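Local coordinates for protein pyridoxal kinase (Lactobacillus plantarum, PDB 3H74) that probably catalyses the ATP-dependent phosphorylation of the vitamin B6 aldehyde pyridoxal, as a pyridoxal kinase of the ribokinase clan, at residues G264-L267 against Q268-A272; T94-Q98 against Q99-L103; E160-L163 against P164-A168; A218-I221 against A222-G226. One frame throughout, in Å; residues are numbered along the deposited sequence.

Contact 1: residues G264-L267 against Q268-A272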
loop_
_atom_site.group_PDB
_atom_site.type_symbol
_atom_site.label_atom_id
_atom_site.label_comp_id
_atom_site.label_asym_id
_atom_site.label_seq_id
_atom_site.Cartn_x
_atom_site.Cartn_y
_atom_site.Cartn_z
ATOM N N GLY A 264 17.692 2.827 -4.754
ATOM C CA GLY A 264 18.988 2.153 -4.839
ATOM C C GLY A 264 19.440 1.493 -3.550
ATOM O O GLY A 264 19.793 0.314 -3.536
ATOM N N ASP A 265 19.448 2.246 -2.454
ATOM C CA ASP A 265 19.874 1.690 -1.167
ATOM C C ASP A 265 18.924 0.578 -0.731
ATOM O O ASP A 265 19.347 -0.430 -0.171
ATOM C CB ASP A 265 19.974 2.772 -0.082
ATOM C CG ASP A 265 21.208 3.652 -0.230
ATOM O OD1 ASP A 265 22.070 3.361 -1.082
ATOM O OD2 ASP A 265 21.308 4.647 0.524
ATOM N N LEU A 266 17.639 0.757 -1.031
ATOM C CA LEU A 266 16.637 -0.262 -0.741
ATOM C C LEU A 266 16.899 -1.569 -1.502
ATOM O O LEU A 266 16.882 -2.663 -0.928
ATOM C CB LEU A 266 15.239 0.293 -1.023
ATOM C CG LEU A 266 14.058 -0.663 -0.852
ATOM C CD1 LEU A 266 14.007 -1.315 0.531
ATOM C CD2 LEU A 266 12.761 0.055 -1.154
ATOM N N LEU A 267 17.167 -1.452 -2.799
ATOM C CA LEU A 267 17.479 -2.641 -3.597
ATOM C C LEU A 267 18.720 -3.362 -3.065
ATOM O O LEU A 267 18.755 -4.594 -3.010
ATOM C CB LEU A 267 17.648 -2.280 -5.077
ATOM C CG LEU A 267 16.378 -1.784 -5.779
ATOM C CD1 LEU A 267 16.693 -1.386 -7.200
ATOM C CD2 LEU A 267 15.269 -2.825 -5.766
ATOM N N GLN A 268 19.720 -2.584 -2.659
ATOM C CA GLN A 268 20.933 -3.127 -2.055
ATOM C C GLN A 268 20.650 -3.892 -0.756
ATOM O O GLN A 268 21.223 -4.957 -0.518
ATOM C CB GLN A 268 21.938 -2.000 -1.817
ATOM C CG GLN A 268 23.306 -2.460 -1.370
ATOM C CD GLN A 268 24.215 -1.299 -1.035
ATOM O OE1 GLN A 268 23.820 -0.364 -0.334
ATOM N NE2 GLN A 268 25.446 -1.355 -1.529
ATOM N N ALA A 269 19.762 -3.355 0.076
ATOM C CA ALA A 269 19.383 -4.015 1.325
ATOM C C ALA A 269 18.601 -5.292 1.066
ATOM O O ALA A 269 18.798 -6.293 1.757
ATOM C CB ALA A 269 18.594 -3.077 2.226
ATOM N N ILE A 270 17.734 -5.264 0.058
ATOM C CA ILE A 270 16.975 -6.442 -0.337
ATOM C C ILE A 270 17.913 -7.565 -0.797
ATOM O O ILE A 270 17.776 -8.717 -0.371
ATOM C CB ILE A 270 15.960 -6.089 -1.441
ATOM C CG1 ILE A 270 14.794 -5.291 -0.840
ATOM C CG2 ILE A 270 15.475 -7.362 -2.134
ATOM C CD1 ILE A 270 13.971 -4.526 -1.851
ATOM N N LEU A 271 18.872 -7.230 -1.649
ATOM C CA LEU A 271 19.819 -8.234 -2.118
ATOM C C LEU A 271 20.701 -8.760 -0.978
ATOM O O LEU A 271 21.015 -9.956 -0.934
ATOM C CB LEU A 271 20.642 -7.689 -3.285
ATOM C CG LEU A 271 20.039 -7.974 -4.667
ATOM C CD1 LEU A 271 18.737 -7.247 -4.901
ATOM C CD2 LEU A 271 20.990 -7.631 -5.774
ATOM N N ALA A 272 21.076 -7.890 -0.043
ATOM C CA ALA A 272 21.851 -8.317 1.126
ATOM C C ALA A 272 21.054 -9.291 1.988
ATOM O O ALA A 272 21.600 -10.285 2.471
ATOM C CB ALA A 272 22.313 -7.123 1.943
HETATM O O HOH W 1 21.625 -0.497 1.457
#
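Gly-264 and Gln-268 begin a run of four alpha-helical hydrogen bonds that carries the backbone from 264-267 into 268-272. Gln-268 N donates to Gly-264 O at 3.0 Å, Ala-269 N to Asp-265 O, Ile-270 N to Leu-266 O and Leu-271 N to Leu-267 O. The bond from Ile-270 N to Leu-266 O is 2.9 Å long. Of the side chains, Leu-266 and Ile-270 form the buried stripe, where CG of Leu-266 lies 4.0 Å from CD1 of Ile-270 and the two chains cross obliquely. Ile-270 CG1 stands beside its own backbone N (chi1 -74°), which carries CD1 back over the preceding turn to 3.6 Å from Leu-266 O. Trp-241 of helix 231-251 and Val-26 of helix 19-29 pack on both residues. On the exposed flank Leu-271 has a chi1 of -91°, away from the usual staggered values, and its CD1 rests 3.3 Å from Leu-267 O. On the polar flank a water donates to Asp-265 O at 2.8 Å and, in the modelled conformer of Gln-268, to Gln-268 OE1 at 2.8 Å; for the second conformer this bridge is uncertain. Near the start of the helix, Asp-265 N donates to Glu-248 OE1. One side of the helix is thus buried and apolar, with Leu-266 and Ile-270 fastening it to the body of the kinase, whereas the other carries polar groups, the backbone carbonyl of Asp-265 being bridged to the Gln-268 amide, even though Leu-267 and Leu-271 also reach the surface.

Contact 2: residues T94-Q98 against Q99-L103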
loop_
_atom_site.group_PDB
_atom_site.type_symbol
_atom_site.label_atom_id
_atom_site.label_comp_id
_atom_site.label_asym_id
_atom_site.label_seq_id
_atom_site.Cartn_x
_atom_site.Cartn_y
_atom_site.Cartn_z
ATOM N N THR A 94 -14.075 -9.621 -6.072
ATOM C CA THR A 94 -14.567 -10.947 -6.458
ATOM C C THR A 94 -13.476 -11.806 -7.102
ATOM O O THR A 94 -13.436 -13.024 -6.887
ATOM C CB THR A 94 -15.792 -10.893 -7.374
ATOM O OG1 THR A 94 -15.403 -10.368 -8.643
ATOM C CG2 THR A 94 -16.904 -10.038 -6.763
ATOM N N TYR A 95 -12.571 -11.178 -7.857
ATOM C CA TYR A 95 -11.461 -11.921 -8.443
ATOM C C TYR A 95 -10.580 -12.545 -7.359
ATOM O O TYR A 95 -10.215 -13.719 -7.432
ATOM C CB TYR A 95 -10.618 -11.074 -9.411
ATOM C CG TYR A 95 -9.515 -11.906 -9.996
ATOM C CD1 TYR A 95 -9.801 -12.895 -10.937
ATOM C CD2 TYR A 95 -8.192 -11.765 -9.565
ATOM C CE1 TYR A 95 -8.809 -13.688 -11.461
ATOM C CE2 TYR A 95 -7.189 -12.562 -10.088
ATOM C CZ TYR A 95 -7.505 -13.526 -11.027
ATOM O OH TYR A 95 -6.514 -14.319 -11.534
ATOM N N LEU A 96 -10.258 -11.755 -6.340
ATOM C CA LEU A 96 -9.433 -12.242 -5.237
ATOM C C LEU A 96 -10.104 -13.410 -4.510
ATOM O O LEU A 96 -9.438 -14.370 -4.116
ATOM C CB LEU A 96 -9.115 -11.108 -4.262
ATOM C CG LEU A 96 -8.259 -9.964 -4.815
ATOM C CD1 LEU A 96 -8.244 -8.807 -3.815
ATOM C CD2 LEU A 96 -6.843 -10.412 -5.176
ATOM N N GLU A 97 -11.420 -13.315 -4.355
ATOM C CA GLU A 97 -12.217 -14.367 -3.715
ATOM C C GLU A 97 -12.170 -15.694 -4.487
ATOM O O GLU A 97 -12.292 -16.766 -3.883
ATOM C CB GLU A 97 -13.662 -13.890 -3.520
ATOM C CG GLU A 97 -14.591 -14.861 -2.760
ATOM C CD GLU A 97 -14.028 -15.339 -1.427
ATOM O OE1 GLU A 97 -13.629 -14.497 -0.589
ATOM O OE2 GLU A 97 -14.000 -16.570 -1.211
ATOM N N GLN A 98 -11.985 -15.624 -5.810
ATOM C CA GLN A 98 -11.838 -16.826 -6.650
ATOM C C GLN A 98 -10.512 -17.529 -6.404
ATOM O O GLN A 98 -10.358 -18.709 -6.718
ATOM C CB GLN A 98 -11.888 -16.478 -8.139
ATOM C CG GLN A 98 -13.195 -15.962 -8.689
ATOM C CD GLN A 98 -13.054 -15.512 -10.143
ATOM O OE1 GLN A 98 -13.849 -14.716 -10.630
ATOM N NE2 GLN A 98 -12.030 -16.012 -10.833
ATOM N N GLN A 99 -9.535 -16.790 -5.886
ATOM C CA GLN A 99 -8.205 -17.335 -5.679
ATOM C C GLN A 99 -8.101 -18.018 -4.317
ATOM O O GLN A 99 -9.034 -17.965 -3.512
ATOM C CB GLN A 99 -7.140 -16.235 -5.821
ATOM C CG GLN A 99 -7.302 -15.308 -7.043
ATOM C CD GLN A 99 -7.685 -16.029 -8.333
ATOM O OE1 GLN A 99 -8.731 -15.750 -8.925
ATOM N NE2 GLN A 99 -6.838 -16.952 -8.775
ATOM N N THR A 100 -6.969 -18.678 -4.084
ATOM C CA THR A 100 -6.638 -19.228 -2.772
ATOM C C THR A 100 -5.301 -18.626 -2.341
ATOM O O THR A 100 -4.272 -19.303 -2.296
ATOM C CB THR A 100 -6.581 -20.777 -2.791
ATOM O OG1 THR A 100 -7.787 -21.296 -3.367
ATOM C CG2 THR A 100 -6.430 -21.338 -1.376
ATOM N N LEU A 101 -5.326 -17.330 -2.042
ATOM C CA LEU A 101 -4.112 -16.599 -1.711
ATOM C C LEU A 101 -3.622 -16.925 -0.315
ATOM O O LEU A 101 -4.413 -17.025 0.621
ATOM C CB LEU A 101 -4.348 -15.091 -1.823
ATOM C CG LEU A 101 -4.752 -14.527 -3.185
ATOM C CD1 LEU A 101 -5.218 -13.098 -2.997
ATOM C CD2 LEU A 101 -3.617 -14.601 -4.202
ATOM N N SER A 102 -2.314 -17.075 -0.180
ATOM C CA SER A 102 -1.727 -17.224 1.141
ATOM C C SER A 102 -1.552 -15.865 1.821
ATOM O O SER A 102 -1.388 -15.787 3.032
ATOM C CB SER A 102 -0.403 -17.987 1.066
ATOM O OG SER A 102 0.552 -17.307 0.275
ATOM N N LEU A 103 -1.601 -14.790 1.033
ATOM C CA LEU A 103 -1.383 -13.435 1.544
ATOM C C LEU A 103 -2.139 -12.432 0.690
ATOM O O LEU A 103 -2.000 -12.433 -0.542
ATOM C CB LEU A 103 0.107 -13.072 1.537
ATOM C CG LEU A 103 0.448 -11.651 2.021
ATOM C CD1 LEU A 103 0.206 -11.482 3.512
ATOM C CD2 LEU A 103 1.879 -11.282 1.684
HETATM O O HOH W 2 -7.881 -15.583 -2.174
#
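Tyr-95 and Leu-96 pack locally against Gln-99 and Leu-101, between the C-terminal part of helix 86-98 and the loop before strand 103-106. This is the helix-to-strand connection of a beta-alpha-beta crossover in the ribokinase-like fold, in which strands 77-80 and 103-106 run parallel as neighbours in the central sheet. Gln-99 N donates to Leu-96 O at 3.0 Å, with the donor well above the carbonyl plane. From there Gln-99 folds back over Tyr-95. Its side chain is bent at the second torsion (chi2 -42°), which lays the amide over one face of the phenol ring, with the planes only 22° apart and Gln-99 CD 3.7 Å from Tyr-95 CZ. Tyr-95 itself belongs to an aromatic group, its ring stacking with Phe-65 and touching Phe-75. Replacing Tyr-95 with an alanine would probably leave the Gln-99 amide free to turn and Phe-65 without its stacking partner. Beside this pair, the Gln-98 amide reaches outside the contact, where its NE2 is hydrogen-bonded to Thr-69 OG1. Leu-96 and Leu-101 extend the apolar side toward the sheet, where both rest on Ala-78 of strand 77-80; Leu-96 CD2 meets Leu-101 CD1 at 3.8 Å. The backbone step between these leucines is bridged by a water, which donates to Leu-96 O at 2.8 Å, gives a weak bond to Gln-99 O, and accepts from Leu-101 N at 3.1 Å.

Contact 3: residues E160-L163 against P164-A168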
loop_
_atom_site.group_PDB
_atom_site.type_symbol
_atom_site.label_atom_id
_atom_site.label_comp_id
_atom_site.label_asym_id
_atom_site.label_seq_id
_atom_site.Cartn_x
_atom_site.Cartn_y
_atom_site.Cartn_z
ATOM N N GLU A 160 -6.126 2.561 21.194
ATOM C CA GLU A 160 -6.857 1.543 21.956
ATOM C C GLU A 160 -8.327 1.438 21.527
ATOM O O GLU A 160 -8.982 0.429 21.786
ATOM C CB GLU A 160 -6.773 1.832 23.465
ATOM C CG GLU A 160 -5.353 2.029 24.006
ATOM C CD GLU A 160 -4.605 0.726 24.233
ATOM O OE1 GLU A 160 -5.237 -0.353 24.210
ATOM O OE2 GLU A 160 -3.375 0.781 24.446
ATOM N N VAL A 161 -8.842 2.485 20.884
ATOM C CA VAL A 161 -10.222 2.494 20.394
ATOM C C VAL A 161 -10.293 2.225 18.879
ATOM O O VAL A 161 -11.070 1.376 18.430
ATOM C CB VAL A 161 -10.963 3.811 20.770
ATOM C CG1 VAL A 161 -12.343 3.866 20.137
ATOM C CG2 VAL A 161 -11.078 3.955 22.286
ATOM N N ILE A 162 -9.475 2.935 18.104
ATOM C CA ILE A 162 -9.550 2.849 16.639
ATOM C C ILE A 162 -9.030 1.525 16.064
ATOM O O ILE A 162 -9.630 0.974 15.139
ATOM C CB ILE A 162 -8.940 4.110 15.941
ATOM C CG1 ILE A 162 -9.314 4.155 14.453
ATOM C CG2 ILE A 162 -7.428 4.215 16.151
ATOM C CD1 ILE A 162 -9.279 5.557 13.851
ATOM N N LEU A 163 -7.954 0.986 16.634
ATOM C CA LEU A 163 -7.429 -0.282 16.129
ATOM C C LEU A 163 -8.413 -1.461 16.310
ATOM O O LEU A 163 -8.683 -2.172 15.350
ATOM C CB LEU A 163 -6.032 -0.596 16.680
ATOM C CG LEU A 163 -4.866 0.291 16.217
ATOM C CD1 LEU A 163 -3.610 -0.005 17.016
ATOM C CD2 LEU A 163 -4.599 0.124 14.729
ATOM N N PRO A 164 -8.972 -1.671 17.530
ATOM C CA PRO A 164 -9.992 -2.724 17.642
ATOM C C PRO A 164 -11.203 -2.528 16.716
ATOM O O PRO A 164 -11.711 -3.509 16.160
ATOM C CB PRO A 164 -10.415 -2.646 19.115
ATOM C CG PRO A 164 -9.243 -2.081 19.804
ATOM C CD PRO A 164 -8.684 -1.066 18.844
ATOM N N ALA A 165 -11.647 -1.285 16.545
ATOM C CA ALA A 165 -12.782 -1.001 15.662
ATOM C C ALA A 165 -12.456 -1.354 14.206
ATOM O O ALA A 165 -13.261 -1.990 13.523
ATOM C CB ALA A 165 -13.199 0.442 15.779
ATOM N N LEU A 166 -11.263 -0.965 13.760
ATOM C CA LEU A 166 -10.774 -1.296 12.421
ATOM C C LEU A 166 -10.670 -2.803 12.222
ATOM O O LEU A 166 -11.124 -3.336 11.216
ATOM C CB LEU A 166 -9.385 -0.688 12.188
ATOM C CG LEU A 166 -9.112 0.749 11.728
ATOM C CD1 LEU A 166 -7.619 1.064 11.792
ATOM C CD2 LEU A 166 -9.639 0.962 10.314
ATOM N N GLN A 167 -10.072 -3.494 13.185
ATOM C CA GLN A 167 -9.742 -4.899 12.966
ATOM C C GLN A 167 -10.963 -5.815 12.948
ATOM O O GLN A 167 -10.940 -6.866 12.310
ATOM C CB GLN A 167 -8.695 -5.371 13.968
ATOM C CG GLN A 167 -7.944 -6.630 13.559
ATOM C CD GLN A 167 -6.623 -6.682 14.228
ATOM O OE1 GLN A 167 -5.737 -5.884 13.921
ATOM N NE2 GLN A 167 -6.472 -7.610 15.168
ATOM N N ALA A 168 -12.033 -5.407 13.618
ATOM C CA ALA A 168 -13.256 -6.208 13.628
ATOM C C ALA A 168 -13.959 -6.212 12.263
ATOM O O ALA A 168 -14.800 -7.072 12.005
ATOM C CB ALA A 168 -14.189 -5.749 14.729
#
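Ile-162 and Leu-166, one turn apart on helix 159-167, make its apolar centre together with Leu-163. The contacts are loose: Ile-162 CG1 is 4.4 Å from Leu-166 CG, and Leu-163 CD2 is 4.3 Å from Leu-166 CD1, so the three chains line up on one buried side more than they interlock with each other. Leu-166 turns CG away from its carbonyl carbon (chi1 -84°) and brings it to 3.5 Å from Ile-162 O, leaning on the peptide of the turn before. Next outward is Pro-164, in the middle of the helix. Its ring nitrogen carries no hydrogen, and the place where a helical donor would face Glu-160 O is taken by the ring, with Pro-164 CG 3.2 Å from that oxygen. Leu-163 CB and Pro-164 CD are held 3.5 Å apart, a close contact imposed largely by the X-Pro linkage. The kink shows in the next bond too, since Ala-165 N reaches Val-161 O only weakly, at 3.3 Å. Past it the helix recovers, and Leu-166 N to Ile-162 O and Gln-167 N to Leu-163 O both return to 2.9 Å. At the polar edge, Gln-167 OE1 accepts from Ala-176 N, and at the other end Glu-160 N donates to Asp-158 OD1. The buried side of the helix faces both helix 142-149, where Ala-145 meets Ile-162 and Leu-166, and the three-stranded antiparallel sheet, where Ile-178 touches all three apolar residues and Leu-192 and Val-198 pack on Leu-163.

Contact 4: residues A218-I221 against A222-G226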
loop_
_atom_site.group_PDB
_atom_site.type_symbol
_atom_site.label_atom_id
_atom_site.label_comp_id
_atom_site.label_asym_id
_atom_site.label_seq_id
_atom_site.Cartn_x
_atom_site.Cartn_y
_atom_site.Cartn_z
ATOM N N ALA A 218 4.247 -0.290 1.391
ATOM C CA ALA A 218 3.331 -1.395 1.168
ATOM C C ALA A 218 3.994 -2.535 0.408
ATOM O O ALA A 218 3.800 -3.700 0.741
ATOM C CB ALA A 218 2.095 -0.928 0.452
ATOM N N ALA A 219 4.775 -2.204 -0.622
ATOM C CA ALA A 219 5.476 -3.229 -1.391
ATOM C C ALA A 219 6.456 -4.002 -0.509
ATOM O O ALA A 219 6.535 -5.224 -0.585
ATOM C CB ALA A 219 6.187 -2.620 -2.604
ATOM N N VAL A 220 7.208 -3.282 0.319
ATOM C CA VAL A 220 8.174 -3.928 1.211
ATOM C C VAL A 220 7.483 -4.832 2.229
ATOM O O VAL A 220 7.905 -5.965 2.451
ATOM C CB VAL A 220 9.092 -2.894 1.898
ATOM C CG1 VAL A 220 9.903 -3.533 2.996
ATOM C CG2 VAL A 220 10.007 -2.243 0.868
ATOM N N ILE A 221 6.413 -4.331 2.829
ATOM C CA ILE A 221 5.666 -5.128 3.801
ATOM C C ILE A 221 5.095 -6.399 3.164
ATOM O O ILE A 221 5.275 -7.507 3.692
ATOM C CB ILE A 221 4.568 -4.283 4.477
ATOM C CG1 ILE A 221 5.203 -3.248 5.415
ATOM C CG2 ILE A 221 3.555 -5.168 5.227
ATOM C CD1 ILE A 221 4.244 -2.227 5.993
ATOM N N ALA A 222 4.445 -6.255 2.008
ATOM C CA ALA A 222 3.906 -7.415 1.313
ATOM C C ALA A 222 5.017 -8.388 0.952
ATOM O O ALA A 222 4.851 -9.603 1.120
ATOM C CB ALA A 222 3.135 -6.999 0.082
ATOM N N GLY A 223 6.142 -7.868 0.456
ATOM C CA GLY A 223 7.262 -8.712 0.065
ATOM C C GLY A 223 7.839 -9.499 1.225
ATOM O O GLY A 223 8.154 -10.687 1.094
ATOM N N LEU A 224 7.990 -8.848 2.371
ATOM C CA LEU A 224 8.531 -9.529 3.550
ATOM C C LEU A 224 7.555 -10.558 4.122
ATOM O O LEU A 224 7.948 -11.679 4.465
ATOM C CB LEU A 224 8.956 -8.520 4.619
ATOM C CG LEU A 224 10.154 -7.640 4.254
ATOM C CD1 LEU A 224 10.282 -6.498 5.248
ATOM C CD2 LEU A 224 11.451 -8.457 4.200
ATOM N N LEU A 225 6.281 -10.190 4.195
ATOM C CA LEU A 225 5.283 -11.134 4.687
ATOM C C LEU A 225 5.199 -12.352 3.783
ATOM O O LEU A 225 5.098 -13.479 4.265
ATOM C CB LEU A 225 3.919 -10.476 4.819
ATOM C CG LEU A 225 3.812 -9.392 5.890
ATOM C CD1 LEU A 225 2.452 -8.741 5.803
ATOM C CD2 LEU A 225 4.049 -9.966 7.291
ATOM N N GLY A 226 5.275 -12.133 2.472
ATOM C CA GLY A 226 5.199 -13.231 1.511
ATOM C C GLY A 226 6.378 -14.173 1.582
ATOM O O GLY A 226 6.307 -15.300 1.100
#
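Val-220 and Leu-224 run alongside each other in the same direction, with Val-220 CG1 3.7 Å from Leu-224 CD1. One residue further along helix 213-226 the arrangement is repeated, Ile-221 CG2 meeting Leu-225 CD1 at 3.8 Å. In Ile-221 the CG2 branch is the one anti to the backbone N (chi1 to CG1 is -70°), and this turns the methyl along the helix toward Leu-225. Both leucines also lean on the peptide one turn back: Leu-224 CG is 3.3 Å from Val-220 O, and Leu-225 CG 3.2 Å from Ile-221 O. Beneath these pairs the backbone bonds are regular, from Ala-222 N to Ala-218 O through Leu-225 N to Ile-221 O, each close to 2.9 Å. Ala-222 and Leu-225 both touch strand 103-106, at Val-105 and Leu-103, while Ala-218 and Ile-221 share Leu-139. Further out, Trp-241 and Leu-266 rest on Val-220, while Leu-235 and Ala-238 of helix 231-251 pack against Ile-221. A polar link outside the helix is Tyr-32 OH, hydrogen-bonded to Gly-223 O. With charged groups absent from 218-226, the segment is held by close apolar packing and by helical backbone hydrogen bonds, with Gly-223 O bonded also to the tyrosine, as suits a helix buried between the central sheet and its neighbours.

Contact 4 is the core of the set, its centre about 9 Å from the centre of the chain and almost wholly buried, while contacts 1, 2 and 3 have their centres about 18 to 19 Å from it and each mix buried with exposed residues. Contacts 1 and 4 lie on helices 264-274 and 213-226, which touch where Leu-266 CD2 lies 4.1 Å from Val-220 CG2, and share Trp-241 as a neighbour. Contact 2 reaches contact 4 through Leu-103, which packs on Leu-225. Contact 3 touches none of the others and belongs with the small antiparallel sheet. Waters bridge the two segments in contacts 1 and 2, a proline interrupts the bonding in contact 3, and contact 4 is purely apolar in its side chains.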